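Local coordinates for Tol-Pal system protein TolA (Pseudomonas aeruginosa, PDB 1LR0) that probably acts, through a protein whose periplasmic C-terminal domain this is, in the Tol-Pal system for outer membrane invagination during cell division and outer membrane integrity, at residues I34-V38 with R113-K117; L37-W42 with A87-V91. The contacts are given in a common frame with arbitrary orientation. Numbering follows the deposited sequence.

Interaction 1 (I34-V38 with R113-K117); sequences IVNLV and RIIFK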
ATOM      1  N   ILE A  34      -4.957  -1.819  -0.946  1.00 14.78           N
ATOM      2  CA  ILE A  34      -3.957  -2.869  -0.900  1.00 15.94           C
ATOM      3  C   ILE A  34      -4.207  -3.755   0.305  1.00 16.05           C
ATOM      4  O   ILE A  34      -4.274  -4.989   0.235  1.00 13.82           O
ATOM      5  CB  ILE A  34      -2.589  -2.252  -0.825  1.00 15.16           C
ATOM      6  CG1 ILE A  34      -2.221  -1.578  -2.147  1.00 19.51           C
ATOM      7  CG2 ILE A  34      -1.547  -3.275  -0.451  1.00 18.25           C
ATOM      8  CD1 ILE A  34      -0.929  -0.778  -2.038  1.00 16.86           C
ATOM      9  N   VAL A  35      -4.437  -3.098   1.420  1.00 14.60           N
ATOM     10  CA  VAL A  35      -4.616  -3.831   2.649  1.00 15.16           C
ATOM     11  C   VAL A  35      -5.857  -4.725   2.540  1.00 11.29           C
ATOM     12  O   VAL A  35      -5.798  -5.921   2.879  1.00 12.45           O
ATOM     13  CB  VAL A  35      -4.656  -2.855   3.905  1.00 14.34           C
ATOM     14  CG1 VAL A  35      -5.167  -3.628   5.070  1.00 17.49           C
ATOM     15  CG2 VAL A  35      -3.199  -2.382   4.238  1.00 18.43           C
ATOM     16  N   ASN A  36      -6.955  -4.202   2.015  1.00 12.72           N
ATOM     17  CA  ASN A  36      -8.150  -5.028   1.930  1.00 14.44           C
ATOM     18  C   ASN A  36      -7.948  -6.215   0.984  1.00 13.06           C
ATOM     19  O   ASN A  36      -8.367  -7.331   1.265  1.00 13.84           O
ATOM     20  CB  ASN A  36      -9.355  -4.219   1.514  1.00 15.00           C
ATOM     21  CG  ASN A  36      -9.973  -3.365   2.736  1.00 24.29           C
ATOM     22  OD1 ASN A  36     -11.115  -3.546   3.057  1.00 36.31           O
ATOM     23  ND2 ASN A  36      -9.169  -2.571   3.419  1.00 15.89           N
ATOM     24  N   LEU A  37      -7.280  -5.959  -0.135  1.00 14.17           N
ATOM     25  CA  LEU A  37      -7.109  -7.048  -1.150  1.00 13.20           C
ATOM     26  C   LEU A  37      -6.204  -8.146  -0.640  1.00 13.17           C
ATOM     27  O   LEU A  37      -6.485  -9.353  -0.816  1.00 12.07           O
ATOM     28  CB  LEU A  37      -6.596  -6.466  -2.474  1.00 14.30           C
ATOM     29  CG  LEU A  37      -7.563  -5.493  -3.168  1.00 14.20           C
ATOM     30  CD1 LEU A  37      -6.849  -4.919  -4.461  1.00 15.08           C
ATOM     31  CD2 LEU A  37      -8.766  -6.243  -3.515  1.00 16.66           C
ATOM     32  N   VAL A  38      -5.138  -7.747   0.069  1.00 13.64           N
ATOM     33  CA  VAL A  38      -4.211  -8.690   0.700  1.00 10.71           C
ATOM     34  C   VAL A  38      -4.950  -9.428   1.808  1.00 12.95           C
ATOM     35  O   VAL A  38      -4.825 -10.609   1.945  1.00 12.89           O
ATOM     36  CB  VAL A  38      -2.996  -8.002   1.231  1.00 12.40           C
ATOM     37  CG1 VAL A  38      -2.107  -8.930   2.021  1.00 12.24           C
ATOM     38  CG2 VAL A  38      -2.210  -7.298   0.118  1.00 14.17           C
ATOM     39  N   ARG A 113       6.360   0.041   0.440  1.00 18.08           N
ATOM     40  CA  ARG A 113       6.426  -0.801   1.626  1.00 17.59           C
ATOM     41  C   ARG A 113       5.182  -0.626   2.424  1.00 15.65           C
ATOM     42  O   ARG A 113       4.882   0.502   2.864  1.00 14.02           O
ATOM     43  CB  ARG A 113       7.641  -0.398   2.459  1.00 18.84           C
ATOM     44  CG  ARG A 113       8.966  -0.729   1.828  1.00 20.42           C
ATOM     45  CD  ARG A 113      10.193  -0.161   2.620  1.00 30.75           C
ATOM     46  NE  ARG A 113      11.395  -0.724   2.053  1.00 38.21           N
ATOM     47  CZ  ARG A 113      11.916  -0.391   0.861  1.00 52.01           C
ATOM     48  NH1 ARG A 113      11.371   0.559   0.101  1.00 53.23           N
ATOM     49  NH2 ARG A 113      13.019  -0.997   0.412  1.00 55.06           N
ATOM     50  N   ILE A 114       4.475  -1.721   2.666  1.00 14.72           N
ATOM     51  CA  ILE A 114       3.215  -1.672   3.458  1.00 14.89           C
ATOM     52  C   ILE A 114       3.381  -2.581   4.686  1.00 12.81           C
ATOM     53  O   ILE A 114       3.967  -3.641   4.600  1.00 12.50           O
ATOM     54  CB  ILE A 114       2.117  -2.238   2.577  1.00 16.87           C
ATOM     55  CG1 ILE A 114       1.882  -1.372   1.317  1.00 18.46           C
ATOM     56  CG2 ILE A 114       0.834  -2.332   3.311  1.00 14.76           C
ATOM     57  CD1 ILE A 114       1.257  -0.032   1.645  1.00 22.28           C
ATOM     58  N   ILE A 115       2.886  -2.141   5.829  1.00 11.30           N
ATOM     59  CA  ILE A 115       2.928  -2.918   7.029  1.00 10.59           C
ATOM     60  C   ILE A 115       1.662  -3.666   7.149  1.00 10.60           C
ATOM     61  O   ILE A 115       0.584  -3.105   7.076  1.00 13.92           O
ATOM     62  CB  ILE A 115       3.104  -1.962   8.220  1.00 12.44           C
ATOM     63  CG1 ILE A 115       4.532  -1.364   8.173  1.00 14.47           C
ATOM     64  CG2 ILE A 115       2.923  -2.712   9.558  1.00 12.85           C
ATOM     65  CD1 ILE A 115       4.695  -0.262   9.260  1.00 20.93           C
ATOM     66  N   PHE A 116       1.791  -4.949   7.353  1.00 10.68           N
ATOM     67  CA  PHE A 116       0.647  -5.809   7.616  1.00 11.03           C
ATOM     68  C   PHE A 116       0.620  -6.370   9.009  1.00 12.20           C
ATOM     69  O   PHE A 116       1.679  -6.777   9.510  1.00 11.41           O
ATOM     70  CB  PHE A 116       0.657  -6.993   6.626  1.00 12.40           C
ATOM     71  CG  PHE A 116       0.518  -6.533   5.180  1.00 10.40           C
ATOM     72  CD1 PHE A 116      -0.675  -6.043   4.720  1.00 16.73           C
ATOM     73  CD2 PHE A 116       1.576  -6.585   4.294  1.00 17.01           C
ATOM     74  CE1 PHE A 116      -0.833  -5.656   3.393  1.00 13.01           C
ATOM     75  CE2 PHE A 116       1.395  -6.143   2.994  1.00 14.58           C
ATOM     76  CZ  PHE A 116       0.184  -5.716   2.555  1.00 15.83           C
ATOM     77  N   LYS A 117      -0.560  -6.479   9.620  1.00 12.12           N
ATOM     78  CA  LYS A 117      -0.761  -7.055  10.963  1.00 10.35           C
ATOM     79  C   LYS A 117      -1.813  -8.147  10.855  1.00 10.39           C
ATOM     80  O   LYS A 117      -2.845  -7.987  10.158  1.00  9.89           O
ATOM     81  CB  LYS A 117      -1.268  -5.987  11.958  1.00 13.24           C
ATOM     82  CG  LYS A 117      -0.445  -4.758  12.006  1.00 14.81           C
ATOM     83  CD  LYS A 117      -1.010  -3.698  12.975  1.00 17.42           C
ATOM     84  CE  LYS A 117      -0.230  -2.320  13.014  1.00 21.15           C
ATOM     85  NZ  LYS A 117      -0.941  -1.484  14.126  1.00 15.46           N
TER
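The C-terminal part of the long helix 4-41 packs here against strand 111-116, an outermost strand of the three-stranded antiparallel sheet. The short axes pass 10.1 Å apart at -55°, a separation bridged by apolar side chains, and Val-35 and Phe-116 have the closest CA atoms, 7.5 Å apart.

Aliphatic packing supplies one part of the contact. Ile-34 CG2 lies 4.3 Å from Ile-114 CG1, and Val-35 CG2 reaches Ile-114 CG2 at 4.1 Å, so Ile-114 meets two successive residues of the helix. Ile-34 also rests on Ile-58 of the neighbouring strand.

The aromatic part centres on Phe-116, which gives up more surface than any other residue here (71 of 226 Å²). Its CA-CB bond points sideways, yet with chi1 in the m well the ring end swings nearer the helix. Val-38 CG1 sits over one ring face in a CH-pi contact, 4.2 Å from the centroid and 26° off the normal; Val-38 CG2 is 3.8 Å from Phe-116 CZ. Ile-34 CG2 meets the ring edge, 4.2 Å from Phe-116 CZ, while Val-35 CG2 approaches Phe-116 CE1 obliquely at 4.1 Å. Val-88 of helix 78-91 and Leu-121 of helix 118-123 also touch the ring.

The backbone hydrogen bonds run elsewhere: along the helix, Val-38 N to Ile-34 O at 2.9 Å, and across the sheet, where Ile-114 and Phe-116 pair with Val-56 and Val-54. The helix is therefore held to the sheet by side-chain packing and burial of apolar surface, with no direct polar bond between the two segments.

Interaction 2 (L37-W42 with A87-V91); sequences LVSQQW and AVRNV
This is a steep helix-helix packing contact, partly buried, between the C-terminal end of helix 4-41 and the last turn or so of helix 78-91. The short axes of 37-41 and 87-91 approach to 8.0 Å and cross at 107°. Residues 37-41 and 87-91 are helical; Trp-42 leaves the helix with phi/psi of -64/136°, while its N still donates to Ser-39 O at 3.2 Å.

Two CA pairs set the register: Trp-42 with Ala-87 at 4.8 Å and Val-38 with Val-88 at 5.3 Å. The small Ala-87 permits this closeness, its CB lying 3.6 Å from Val-38 CG1 and 3.7 Å from Trp-42 CA. Val-38 (chi1 t) also places CG2 3.8 Å from Val-88 CG2 and 4.0 Å from Val-91 CG2. Val-91, likewise t, presses CG2 onto the helix backbone, 3.6 Å from Leu-37 O and 3.7 Å from Val-38 N, and meets Leu-37 CB at 4.0 Å.

At the more exposed side of the crossing, Gln-41 folds with chi1 and chi2 both m, setting CB 3.6 Å from Ala-87 O, CG 3.9 Å from Val-91 CG2 and OE1 3.5 Å from Asn-90 CB. A water bridges the helices there, donating to Gln-41 O (2.9 Å) and accepting from Asn-90 ND2 (2.8 Å). Trp-42 takes chi1 t, which leaves the indole edge near Ala-87 CB; NE1 hydrogen-bonds to Ser-83 OG one turn earlier on helix 78-91.

A close crossing at a small residue, with Val-38 packed against Ala-87, Val-88 and Val-91, joins two helices packed on one face of the antiparallel sheet in this TonB-like C-terminal domain.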
ATOM      1  N   LEU A  37      -7.280  -5.959  -0.135  1.00 14.17           N
ATOM      2  CA  LEU A  37      -7.109  -7.048  -1.150  1.00 13.20           C
ATOM      3  C   LEU A  37      -6.204  -8.146  -0.640  1.00 13.17           C
ATOM      4  O   LEU A  37      -6.485  -9.353  -0.816  1.00 12.07           O
ATOM      5  CB  LEU A  37      -6.596  -6.466  -2.474  1.00 14.30           C
ATOM      6  CG  LEU A  37      -7.563  -5.493  -3.168  1.00 14.20           C
ATOM      7  CD1 LEU A  37      -6.849  -4.919  -4.461  1.00 15.08           C
ATOM      8  CD2 LEU A  37      -8.766  -6.243  -3.515  1.00 16.66           C
ATOM      9  N   VAL A  38      -5.138  -7.747   0.069  1.00 13.64           N
ATOM     10  CA  VAL A  38      -4.211  -8.690   0.700  1.00 10.71           C
ATOM     11  C   VAL A  38      -4.950  -9.428   1.808  1.00 12.95           C
ATOM     12  O   VAL A  38      -4.825 -10.609   1.945  1.00 12.89           O
ATOM     13  CB  VAL A  38      -2.996  -8.002   1.231  1.00 12.40           C
ATOM     14  CG1 VAL A  38      -2.107  -8.930   2.021  1.00 12.24           C
ATOM     15  CG2 VAL A  38      -2.210  -7.298   0.118  1.00 14.17           C
ATOM     16  N   SER A  39      -5.802  -8.755   2.535  1.00 12.04           N
ATOM     17  CA  SER A  39      -6.514  -9.431   3.603  1.00 12.29           C
ATOM     18  C   SER A  39      -7.407 -10.529   3.025  1.00 14.53           C
ATOM     19  O   SER A  39      -7.562 -11.610   3.576  1.00 11.66           O
ATOM     20  CB  SER A  39      -7.408  -8.412   4.361  1.00 11.72           C
ATOM     21  OG  SER A  39      -6.632  -7.429   5.052  1.00 10.67           O
ATOM     22  N   GLN A  40      -8.043 -10.252   1.904  1.00 14.66           N
ATOM     23  CA  GLN A  40      -8.910 -11.225   1.308  1.00 14.94           C
ATOM     24  C   GLN A  40      -8.188 -12.426   0.840  1.00 13.98           C
ATOM     25  O   GLN A  40      -8.704 -13.550   0.934  1.00 14.63           O
ATOM     26  CB  GLN A  40      -9.511 -10.633   0.045  1.00 16.40           C
ATOM     27  CG  GLN A  40     -10.746  -9.887   0.276  1.00 22.82           C
ATOM     28  CD  GLN A  40     -10.996  -8.884  -0.846  1.00 33.80           C
ATOM     29  OE1 GLN A  40     -11.489  -7.803  -0.543  1.00 40.42           O
ATOM     30  NE2 GLN A  40     -10.687  -9.248  -2.115  1.00 31.50           N
ATOM     31  N   GLN A  41      -6.979 -12.228   0.392  1.00 12.06           N
ATOM     32  CA  GLN A  41      -6.204 -13.378   0.026  1.00 11.76           C
ATOM     33  C   GLN A  41      -5.503 -14.192   1.148  1.00 14.16           C
ATOM     34  O   GLN A  41      -5.082 -15.346   0.982  1.00 14.46           O
ATOM     35  CB  GLN A  41      -5.086 -13.026  -0.884  1.00 12.00           C
ATOM     36  CG  GLN A  41      -5.604 -12.454  -2.225  1.00 15.89           C
ATOM     37  CD  GLN A  41      -6.252 -13.558  -3.154  1.00 18.65           C
ATOM     38  OE1 GLN A  41      -5.930 -14.729  -3.058  1.00 16.04           O
ATOM     39  NE2 GLN A  41      -7.131 -13.161  -3.998  1.00 21.30           N
ATOM     40  N   TRP A  42      -5.361 -13.561   2.283  1.00 11.77           N
ATOM     41  CA  TRP A  42      -4.526 -14.119   3.336  1.00 11.74           C
ATOM     42  C   TRP A  42      -5.049 -15.436   3.883  1.00 14.31           C
ATOM     43  O   TRP A  42      -6.223 -15.589   4.233  1.00 12.55           O
ATOM     44  CB  TRP A  42      -4.451 -13.070   4.473  1.00 12.35           C
ATOM     45  CG  TRP A  42      -3.550 -13.391   5.612  1.00 10.48           C
ATOM     46  CD1 TRP A  42      -2.187 -13.608   5.556  1.00 13.62           C
ATOM     47  CD2 TRP A  42      -3.896 -13.393   7.012  1.00  9.71           C
ATOM     48  NE1 TRP A  42      -1.708 -13.827   6.820  1.00 10.52           N
ATOM     49  CE2 TRP A  42      -2.722 -13.689   7.727  1.00 11.03           C
ATOM     50  CE3 TRP A  42      -5.090 -13.208   7.723  1.00 11.89           C
ATOM     51  CZ2 TRP A  42      -2.671 -13.699   9.127  1.00  9.43           C
ATOM     52  CZ3 TRP A  42      -5.059 -13.264   9.114  1.00  9.82           C
ATOM     53  CH2 TRP A  42      -3.863 -13.521   9.788  1.00  8.53           C
ATOM     54  N   ALA A  87       0.138 -13.701   0.257  1.00 13.10           N
ATOM     55  CA  ALA A  87      -1.119 -13.026   0.088  1.00 13.19           C
ATOM     56  C   ALA A  87      -0.962 -11.853  -0.899  1.00 11.58           C
ATOM     57  O   ALA A  87      -1.857 -11.639  -1.753  1.00 12.13           O
ATOM     58  CB  ALA A  87      -1.738 -12.498   1.466  1.00 14.56           C
ATOM     59  N   VAL A  88       0.132 -11.103  -0.779  1.00 10.75           N
ATOM     60  CA  VAL A  88       0.344 -10.026  -1.689  1.00 11.24           C
ATOM     61  C   VAL A  88       0.360 -10.590  -3.138  1.00 12.79           C
ATOM     62  O   VAL A  88      -0.229 -10.010  -4.018  1.00 13.48           O
ATOM     63  CB  VAL A  88       1.653  -9.227  -1.439  1.00 10.85           C
ATOM     64  CG1 VAL A  88       1.944  -8.179  -2.550  1.00 14.75           C
ATOM     65  CG2 VAL A  88       1.455  -8.436  -0.049  1.00  9.70           C
ATOM     66  N   ARG A  89       1.266 -11.533  -3.348  1.00 13.28           N
ATOM     67  CA  ARG A  89       1.405 -12.121  -4.746  1.00 13.60           C
ATOM     68  C   ARG A  89       0.044 -12.636  -5.272  1.00 16.88           C
ATOM     69  O   ARG A  89      -0.332 -12.493  -6.459  1.00 16.24           O
ATOM     70  CB  ARG A  89       2.474 -13.194  -4.793  1.00 13.24           C
ATOM     71  CG  ARG A  89       3.821 -12.825  -4.322  1.00 17.01           C
ATOM     72  CD  ARG A  89       4.351 -11.706  -5.141  1.00 23.83           C
ATOM     73  NE  ARG A  89       4.451 -12.077  -6.571  1.00 26.05           N
ATOM     74  CZ  ARG A  89       5.518 -12.599  -7.140  1.00 29.81           C
ATOM     75  NH1 ARG A  89       6.667 -12.805  -6.487  1.00 32.49           N
ATOM     76  NH2 ARG A  89       5.417 -12.874  -8.407  1.00 36.96           N
ATOM     77  N   ASN A  90      -0.763 -13.222  -4.405  1.00 16.04           N
ATOM     78  CA  ASN A  90      -1.993 -13.735  -4.791  1.00 14.61           C
ATOM     79  C   ASN A  90      -3.035 -12.687  -5.198  1.00 14.67           C
ATOM     80  O   ASN A  90      -4.041 -13.011  -5.840  1.00 14.03           O
ATOM     81  CB  ASN A  90      -2.471 -14.637  -3.684  1.00 16.73           C
ATOM     82  CG  ASN A  90      -1.814 -15.975  -3.693  1.00 25.05           C
ATOM     83  OD1 ASN A  90      -1.404 -16.463  -4.730  1.00 25.54           O
ATOM     84  ND2 ASN A  90      -1.735 -16.594  -2.521  1.00 19.14           N
ATOM     85  N   VAL A  91      -2.839 -11.438  -4.821  1.00 11.30           N
ATOM     86  CA  VAL A  91      -3.772 -10.440  -5.217  1.00 12.63           C
ATOM     87  C   VAL A  91      -3.677 -10.274  -6.722  1.00 12.60           C
ATOM     88  O   VAL A  91      -4.684  -9.993  -7.362  1.00 11.42           O
ATOM     89  CB  VAL A  91      -3.431  -9.129  -4.598  1.00 12.68           C
ATOM     90  CG1 VAL A  91      -4.094  -8.013  -5.238  1.00 13.76           C
ATOM     91  CG2 VAL A  91      -3.680  -9.140  -3.069  1.00 15.02           C
TER
HETATM   92  O   HOH W   1      -2.444 -16.302   0.221  1.00 19.52           O

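In the fold
Both contacts start from the end of helix 4-41, and their centres are 8 Å apart. Their segments overlap at Leu-37 and Val-38, but only Val-38 packs in both contacts. Along the chain, this helix end comes first, then strands 54-60 and 66-73, then helix 78-91 (interaction 2), and later strand 111-116 (interaction 1). Phe-116 CE2 touches Val-88 CG2 at 3.8 Å, so the two form one continuous apolar core, with interaction 1 deeper and interaction 2 nearer the surface. The long helix is thus anchored at its C-terminal end to both the sheet and helix 78-91, which ties it into the compact globular part of this periplasmic domain.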